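Local coordinates for putative periplasmic protein (Bacteroides eggerthii, PDB 4HBR) that is of unknown function but probably periplasmic, with a fold that appears to resemble beta-lactamase inhibitor proteins, built on one antiparallel sheet, at residues F40-W45 / K55-E60; D80-N85 / G103-Q108. All blocks are in the same frame, centred on the assembly; numbering follows the deposited sequence.

Interaction 1: F40-W45 / K55-E60; sequences FDTRVW and KQTDWE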
loop_
_atom_site.group_PDB
_atom_site.type_symbol
_atom_site.label_atom_id
_atom_site.label_comp_id
_atom_site.label_asym_id
_atom_site.label_seq_id
_atom_site.Cartn_x
_atom_site.Cartn_y
_atom_site.Cartn_z
ATOM N N PHE A 40 -8.911 5.031 -7.328
ATOM C CA PHE A 40 -7.779 4.836 -6.422
ATOM C C PHE A 40 -6.571 4.281 -7.115
ATOM O O PHE A 40 -6.712 3.354 -7.910
ATOM C CB PHE A 40 -8.155 3.878 -5.277
ATOM C CG PHE A 40 -9.258 4.333 -4.345
ATOM C CD1 PHE A 40 -9.099 5.465 -3.551
ATOM C CD2 PHE A 40 -10.430 3.594 -4.216
ATOM C CE1 PHE A 40 -10.107 5.873 -2.670
ATOM C CE2 PHE A 40 -11.430 3.995 -3.318
ATOM C CZ PHE A 40 -11.260 5.133 -2.552
ATOM N N ASP A 41 -5.381 4.814 -6.785
ATOM C CA ASP A 41 -4.102 4.277 -7.268
ATOM C C ASP A 41 -3.946 2.886 -6.694
ATOM O O ASP A 41 -4.116 2.698 -5.492
ATOM C CB ASP A 41 -2.903 5.172 -6.892
ATOM C CG ASP A 41 -2.897 6.509 -7.602
ATOM O OD1 ASP A 41 -3.341 6.565 -8.772
ATOM O OD2 ASP A 41 -2.441 7.499 -6.996
ATOM N N THR A 42 -3.737 1.905 -7.569
ATOM C CA THR A 42 -3.643 0.494 -7.226
ATOM C C THR A 42 -2.344 -0.094 -7.737
ATOM O O THR A 42 -1.928 0.199 -8.851
ATOM C CB THR A 42 -4.871 -0.256 -7.819
ATOM O OG1 THR A 42 -6.066 0.404 -7.404
ATOM C CG2 THR A 42 -4.925 -1.737 -7.427
ATOM N N ARG A 43 -1.715 -0.934 -6.926
ATOM C CA ARG A 43 -0.490 -1.649 -7.264
ATOM C C ARG A 43 -0.690 -3.116 -6.926
ATOM O O ARG A 43 -1.314 -3.422 -5.912
ATOM C CB ARG A 43 0.727 -1.066 -6.542
ATOM C CG ARG A 43 1.078 0.347 -6.987
ATOM C CD ARG A 43 2.139 0.987 -6.092
ATOM N NE ARG A 43 1.713 1.091 -4.685
ATOM C CZ ARG A 43 0.860 1.991 -4.190
ATOM N NH1 ARG A 43 0.277 2.878 -4.986
ATOM N NH2 ARG A 43 0.572 1.995 -2.896
ATOM N N VAL A 44 -0.239 -4.022 -7.812
ATOM C CA VAL A 44 -0.364 -5.478 -7.629
ATOM C C VAL A 44 1.002 -6.102 -7.902
ATOM O O VAL A 44 1.573 -5.855 -8.960
ATOM C CB VAL A 44 -1.501 -6.131 -8.501
ATOM C CG1 VAL A 44 -1.719 -7.602 -8.127
ATOM C CG2 VAL A 44 -2.807 -5.372 -8.358
ATOM N N TRP A 45 1.525 -6.890 -6.937
ATOM C CA TRP A 45 2.825 -7.590 -7.014
ATOM C C TRP A 45 2.613 -9.008 -7.498
ATOM O O TRP A 45 1.704 -9.693 -7.031
ATOM C CB TRP A 45 3.534 -7.620 -5.645
ATOM C CG TRP A 45 4.220 -6.348 -5.245
ATOM C CD1 TRP A 45 5.567 -6.138 -5.159
ATOM C CD2 TRP A 45 3.595 -5.109 -4.874
ATOM N NE1 TRP A 45 5.820 -4.859 -4.720
ATOM C CE2 TRP A 45 4.630 -4.198 -4.555
ATOM C CE3 TRP A 45 2.256 -4.702 -4.708
ATOM C CZ2 TRP A 45 4.370 -2.886 -4.136
ATOM C CZ3 TRP A 45 2.002 -3.422 -4.242
ATOM C CH2 TRP A 45 3.050 -2.519 -3.989
ATOM N N LYS A 55 -1.525 -6.725 -2.970
ATOM C CA LYS A 55 -2.328 -5.660 -3.569
ATOM C C LYS A 55 -2.243 -4.452 -2.657
ATOM O O LYS A 55 -2.254 -4.619 -1.430
ATOM C CB LYS A 55 -3.803 -6.070 -3.697
ATOM C CG LYS A 55 -4.166 -7.057 -4.755
ATOM C CD LYS A 55 -5.643 -7.414 -4.592
ATOM C CE LYS A 55 -6.073 -8.545 -5.503
ATOM N NZ LYS A 55 -7.479 -8.979 -5.231
ATOM N N GLN A 56 -2.210 -3.242 -3.235
ATOM C CA GLN A 56 -2.241 -1.995 -2.474
ATOM C C GLN A 56 -3.209 -1.030 -3.126
ATOM O O GLN A 56 -3.195 -0.879 -4.352
ATOM C CB GLN A 56 -0.850 -1.370 -2.330
ATOM C CG GLN A 56 0.040 -2.125 -1.351
ATOM C CD GLN A 56 1.370 -1.482 -1.130
ATOM O OE1 GLN A 56 1.653 -0.368 -1.592
ATOM N NE2 GLN A 56 2.234 -2.205 -0.452
ATOM N N THR A 57 -4.093 -0.418 -2.307
ATOM C CA THR A 57 -5.106 0.571 -2.718
ATOM C C THR A 57 -4.826 1.851 -1.944
ATOM O O THR A 57 -4.919 1.838 -0.711
ATOM C CB THR A 57 -6.531 0.020 -2.463
ATOM O OG1 THR A 57 -6.715 -1.157 -3.240
ATOM C CG2 THR A 57 -7.637 1.010 -2.784
ATOM N N ASP A 58 -4.459 2.950 -2.649
ATOM C CA ASP A 58 -4.207 4.217 -1.975
ATOM C C ASP A 58 -5.516 4.926 -1.758
ATOM O O ASP A 58 -6.017 5.607 -2.639
ATOM C CB ASP A 58 -3.207 5.113 -2.725
ATOM C CG ASP A 58 -1.769 4.639 -2.690
ATOM O OD1 ASP A 58 -1.445 3.770 -1.842
ATOM O OD2 ASP A 58 -0.961 5.156 -3.488
ATOM N N TRP A 59 -6.081 4.724 -0.581
ATOM C CA TRP A 59 -7.312 5.344 -0.108
ATOM C C TRP A 59 -7.079 6.838 0.103
ATOM O O TRP A 59 -8.014 7.617 -0.042
ATOM C CB TRP A 59 -7.708 4.680 1.218
ATOM C CG TRP A 59 -8.442 3.377 1.109
ATOM C CD1 TRP A 59 -9.222 2.956 0.067
ATOM C CD2 TRP A 59 -8.667 2.440 2.184
ATOM N NE1 TRP A 59 -9.861 1.778 0.398
ATOM C CE2 TRP A 59 -9.545 1.442 1.692
ATOM C CE3 TRP A 59 -8.169 2.324 3.501
ATOM C CZ2 TRP A 59 -9.954 0.356 2.468
ATOM C CZ3 TRP A 59 -8.564 1.240 4.272
ATOM C CH2 TRP A 59 -9.469 0.285 3.768
ATOM N N GLU A 60 -5.823 7.222 0.482
ATOM C CA GLU A 60 -5.292 8.576 0.696
ATOM C C GLU A 60 -5.815 9.284 1.958
ATOM O O GLU A 60 -5.039 9.991 2.606
ATOM C CB GLU A 60 -5.551 9.478 -0.533
ATOM C CG GLU A 60 -4.737 9.061 -1.749
ATOM C CD GLU A 60 -4.923 9.853 -3.029
ATOM O OE1 GLU A 60 -5.760 10.786 -3.062
ATOM O OE2 GLU A 60 -4.226 9.520 -4.015
HETATM O O HOH W 1 -5.459 6.896 -4.927
HETATM O O HOH W 2 -1.263 7.652 -4.371
HETATM O O HOH W 3 -7.654 -0.850 -5.636
HETATM O O HOH W 4 4.069 0.877 -3.086
#

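Interaction 2: D80-N85 / G103-Q108; sequences DGVVQN and GKPNMQ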
loop_
_atom_site.group_PDB
_atom_site.type_symbol
_atom_site.label_atom_id
_atom_site.label_comp_id
_atom_site.label_asym_id
_atom_site.label_seq_id
_atom_site.Cartn_x
_atom_site.Cartn_y
_atom_site.Cartn_z
ATOM N N ASP A 80 -2.384 14.783 15.491
ATOM C CA ASP A 80 -2.239 16.201 15.125
ATOM C C ASP A 80 -1.394 16.401 13.843
ATOM O O ASP A 80 -1.313 17.521 13.341
ATOM C CB ASP A 80 -1.625 17.003 16.301
ATOM C CG ASP A 80 -0.247 16.541 16.784
ATOM O OD1 ASP A 80 0.090 15.344 16.585
ATOM O OD2 ASP A 80 0.480 17.366 17.393
ATOM N N GLY A 81 -0.794 15.324 13.326
ATOM C CA GLY A 81 0.033 15.377 12.127
ATOM C C GLY A 81 -0.731 15.526 10.823
ATOM O O GLY A 81 -1.967 15.439 10.795
ATOM N N VAL A 82 0.019 15.724 9.723
ATOM C CA VAL A 82 -0.532 15.866 8.368
ATOM C C VAL A 82 -0.537 14.496 7.685
ATOM O O VAL A 82 0.532 13.966 7.409
ATOM C CB VAL A 82 0.235 16.920 7.514
ATOM C CG1 VAL A 82 -0.437 17.113 6.151
ATOM C CG2 VAL A 82 0.358 18.250 8.246
ATOM N N VAL A 83 -1.726 13.939 7.397
ATOM C CA VAL A 83 -1.839 12.638 6.734
ATOM C C VAL A 83 -1.419 12.795 5.270
ATOM O O VAL A 83 -1.991 13.604 4.552
ATOM C CB VAL A 83 -3.241 12.002 6.892
ATOM C CG1 VAL A 83 -3.326 10.669 6.149
ATOM C CG2 VAL A 83 -3.587 11.809 8.367
ATOM N N GLN A 84 -0.393 12.048 4.854
ATOM C CA GLN A 84 0.173 12.104 3.499
ATOM C C GLN A 84 -0.373 11.000 2.604
ATOM O O GLN A 84 -0.450 11.183 1.399
ATOM C CB GLN A 84 1.704 11.994 3.537
ATOM C CG GLN A 84 2.395 12.862 4.600
ATOM C CD GLN A 84 2.712 14.252 4.118
ATOM O OE1 GLN A 84 3.450 14.453 3.145
ATOM N NE2 GLN A 84 2.218 15.244 4.831
ATOM N N ASN A 85 -0.686 9.841 3.175
ATOM C CA ASN A 85 -1.199 8.695 2.433
ATOM C C ASN A 85 -1.829 7.677 3.374
ATOM O O ASN A 85 -1.482 7.603 4.550
ATOM C CB ASN A 85 -0.075 8.016 1.618
ATOM C CG ASN A 85 -0.563 7.248 0.399
ATOM O OD1 ASN A 85 -1.751 7.268 0.041
ATOM N ND2 ASN A 85 0.350 6.547 -0.261
ATOM N N GLY A 103 3.022 13.134 8.421
ATOM C CA GLY A 103 4.135 14.037 8.640
ATOM C C GLY A 103 3.930 14.880 9.871
ATOM O O GLY A 103 2.799 15.241 10.195
ATOM N N LYS A 104 5.025 15.185 10.578
ATOM C CA LYS A 104 5.037 16.088 11.731
ATOM C C LYS A 104 5.890 17.288 11.287
ATOM O O LYS A 104 7.099 17.281 11.485
ATOM C CB LYS A 104 5.545 15.377 13.005
ATOM C CG LYS A 104 4.606 14.273 13.511
ATOM C CD LYS A 104 3.546 14.807 14.468
ATOM C CE LYS A 104 3.806 14.364 15.880
ATOM N NZ LYS A 104 2.904 15.062 16.835
ATOM N N PRO A 105 5.296 18.250 10.534
ATOM C CA PRO A 105 6.098 19.343 9.945
ATOM C C PRO A 105 6.870 20.210 10.936
ATOM O O PRO A 105 7.916 20.741 10.559
ATOM C CB PRO A 105 5.053 20.191 9.198
ATOM C CG PRO A 105 3.740 19.815 9.786
ATOM C CD PRO A 105 3.878 18.367 10.130
ATOM N N ASN A 106 6.370 20.367 12.178
ATOM C CA ASN A 106 7.033 21.191 13.196
ATOM C C ASN A 106 8.262 20.458 13.759
ATOM O O ASN A 106 9.227 21.108 14.164
ATOM C CB ASN A 106 6.053 21.587 14.308
ATOM C CG ASN A 106 4.861 22.390 13.819
ATOM O OD1 ASN A 106 4.996 23.482 13.249
ATOM N ND2 ASN A 106 3.659 21.865 14.029
HETATM N N MSE A 107 8.206 19.113 13.756
HETATM C CA MSE A 107 9.248 18.185 14.205
HETATM C C MSE A 107 10.224 17.891 13.049
HETATM O O MSE A 107 11.339 17.416 13.274
HETATM C CB MSE A 107 8.563 16.884 14.680
HETATM C CG MSE A 107 9.384 16.034 15.633
HETATM SE SE MSE A 107 8.387 14.438 16.153
HETATM C CE MSE A 107 7.126 15.298 17.424
ATOM N N GLN A 108 9.772 18.155 11.799
ATOM C CA GLN A 108 10.460 17.914 10.523
ATOM C C GLN A 108 10.775 16.406 10.374
ATOM O O GLN A 108 11.890 16.021 10.009
ATOM C CB GLN A 108 11.708 18.802 10.367
ATOM C CG GLN A 108 11.363 20.293 10.294
ATOM C CD GLN A 108 12.493 21.166 9.843
ATOM O OE1 GLN A 108 13.648 20.750 9.760
ATOM N NE2 GLN A 108 12.179 22.409 9.537
#

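Interaction 1: F40-W45 / K55-E60
Residues 40-45 and 55-58 pair as antiparallel strands of a beta hairpin, their axes 4.7 Å apart and 170° between their directions. Arg43 and Gln56 form a hydrogen-bonded pair, Arg43 N to Gln56 O and Gln56 N to Arg43 O; Thr42-Thr57 and Val44-Lys55 are the non-hydrogen-bonded pairs on either side.

Arg43, Gln56 and Asp58 project from one face of the sheet. The arginine chain bends at chi3 (-60°), and its guanidinium meets the Asp58 carboxylate end-on in a two-nitrogen salt bridge. NH2 meets Asp58 OD1 on the syn side but tilted out of the carboxylate plane, at 2.9 Å, and NH1 meets Asp58 OD2 from above that plane at 3.0 Å, the guanidinium and carboxylate planes being 44° apart. Arg43 NH2 also gives a proton to a lone pair of Gln56 OE1 at 2.9 Å, so this one nitrogen joins both acceptors. CH2 of the Trp45 indole lies 3.5 Å from Gln56 CD. A water bridges the carboxylates of Asp41 and Asp58, and probably eases the repulsion between them. On the other face a water links the hydroxyls of Thr42 and Thr57.

At the far end Trp59 turns the edge of its indole to the face of Phe40, a T-shaped stack with CD1 4.0 Å from Phe40 CZ.

Thr87 OG1 of strand 82-90 is hydrogen-bonded to Asp58 OD1, Gln56 NE2 to Leu134 O, and Trp45 NE1 to Asp27 OD2. The hairpin thus lies mid-sheet, between strand 30-37 beside 40-46 and strand 82-90 beside 52-58.

Interaction 2: D80-N85 / G103-Q108
Val82 and Gly103 face each other as an antiparallel hydrogen-bonded pair at the open end of the beta hairpin formed by strands 82-90 and 97-104. Both backbone bonds of the pair are made: Val82 N gives its proton to Gly103 O at 2.9 Å, and Gly103 N gives its own to Val82 O at 2.8 Å. The second bond is nearly straight, 171° at the hydrogen, although the donor is tilted from the carbonyl plane. Val82 O takes a further, weak bond from Gln84 NE2, whose chain bends at chi2 (-88°); Gln84 OE1 is in turn weakly bonded to Lys110 NZ. Farther along, Gln84 and Asn85 both face Gln101 in a classic beta bulge.

Beyond the paired residues the two segments are joined by a salt bridge. The Lys104 side chain, bent at chi2 and chi3, brings NZ to within 2.8 Å of Asp80 OD1, on the syn side and near the carboxylate plane. Glu77 O is a second acceptor for the ammonium group, so the lysine ties strand 97-104 to the residues leading into strand 82-90. Between the salt bridge and the paired residues, Gly81 packs its CA 3.4 Å from Gly103 O. After Lys104 the chain turns away, with Gln108 N weakly bonded to Lys104 O. The apolar part of the contact is small: Val82 CG2 rests 4.0 Å from both CG and CD of the Pro105 ring.

In the fold
Both contacts join successive strands of the same antiparallel sheet, and strands 52-58 and 82-90, one from each hairpin, are neighbours in it. Interaction 1 is partly buried, its centre about 6 Å from that of the chain; interaction 2 is a surface contact whose centre is about 19 Å from that of the chain. Accordingly, the first combines a run of paired residues with a shared arginine network, bridging waters and an aromatic pair, whereas the second has a single beta-bridge pair, one salt bridge and a slight valine-proline touch. They meet by packing where strand 82-90 passes the end of 55-60: Asn85 lies against Asp58 and Glu60, and Val83 against Glu60.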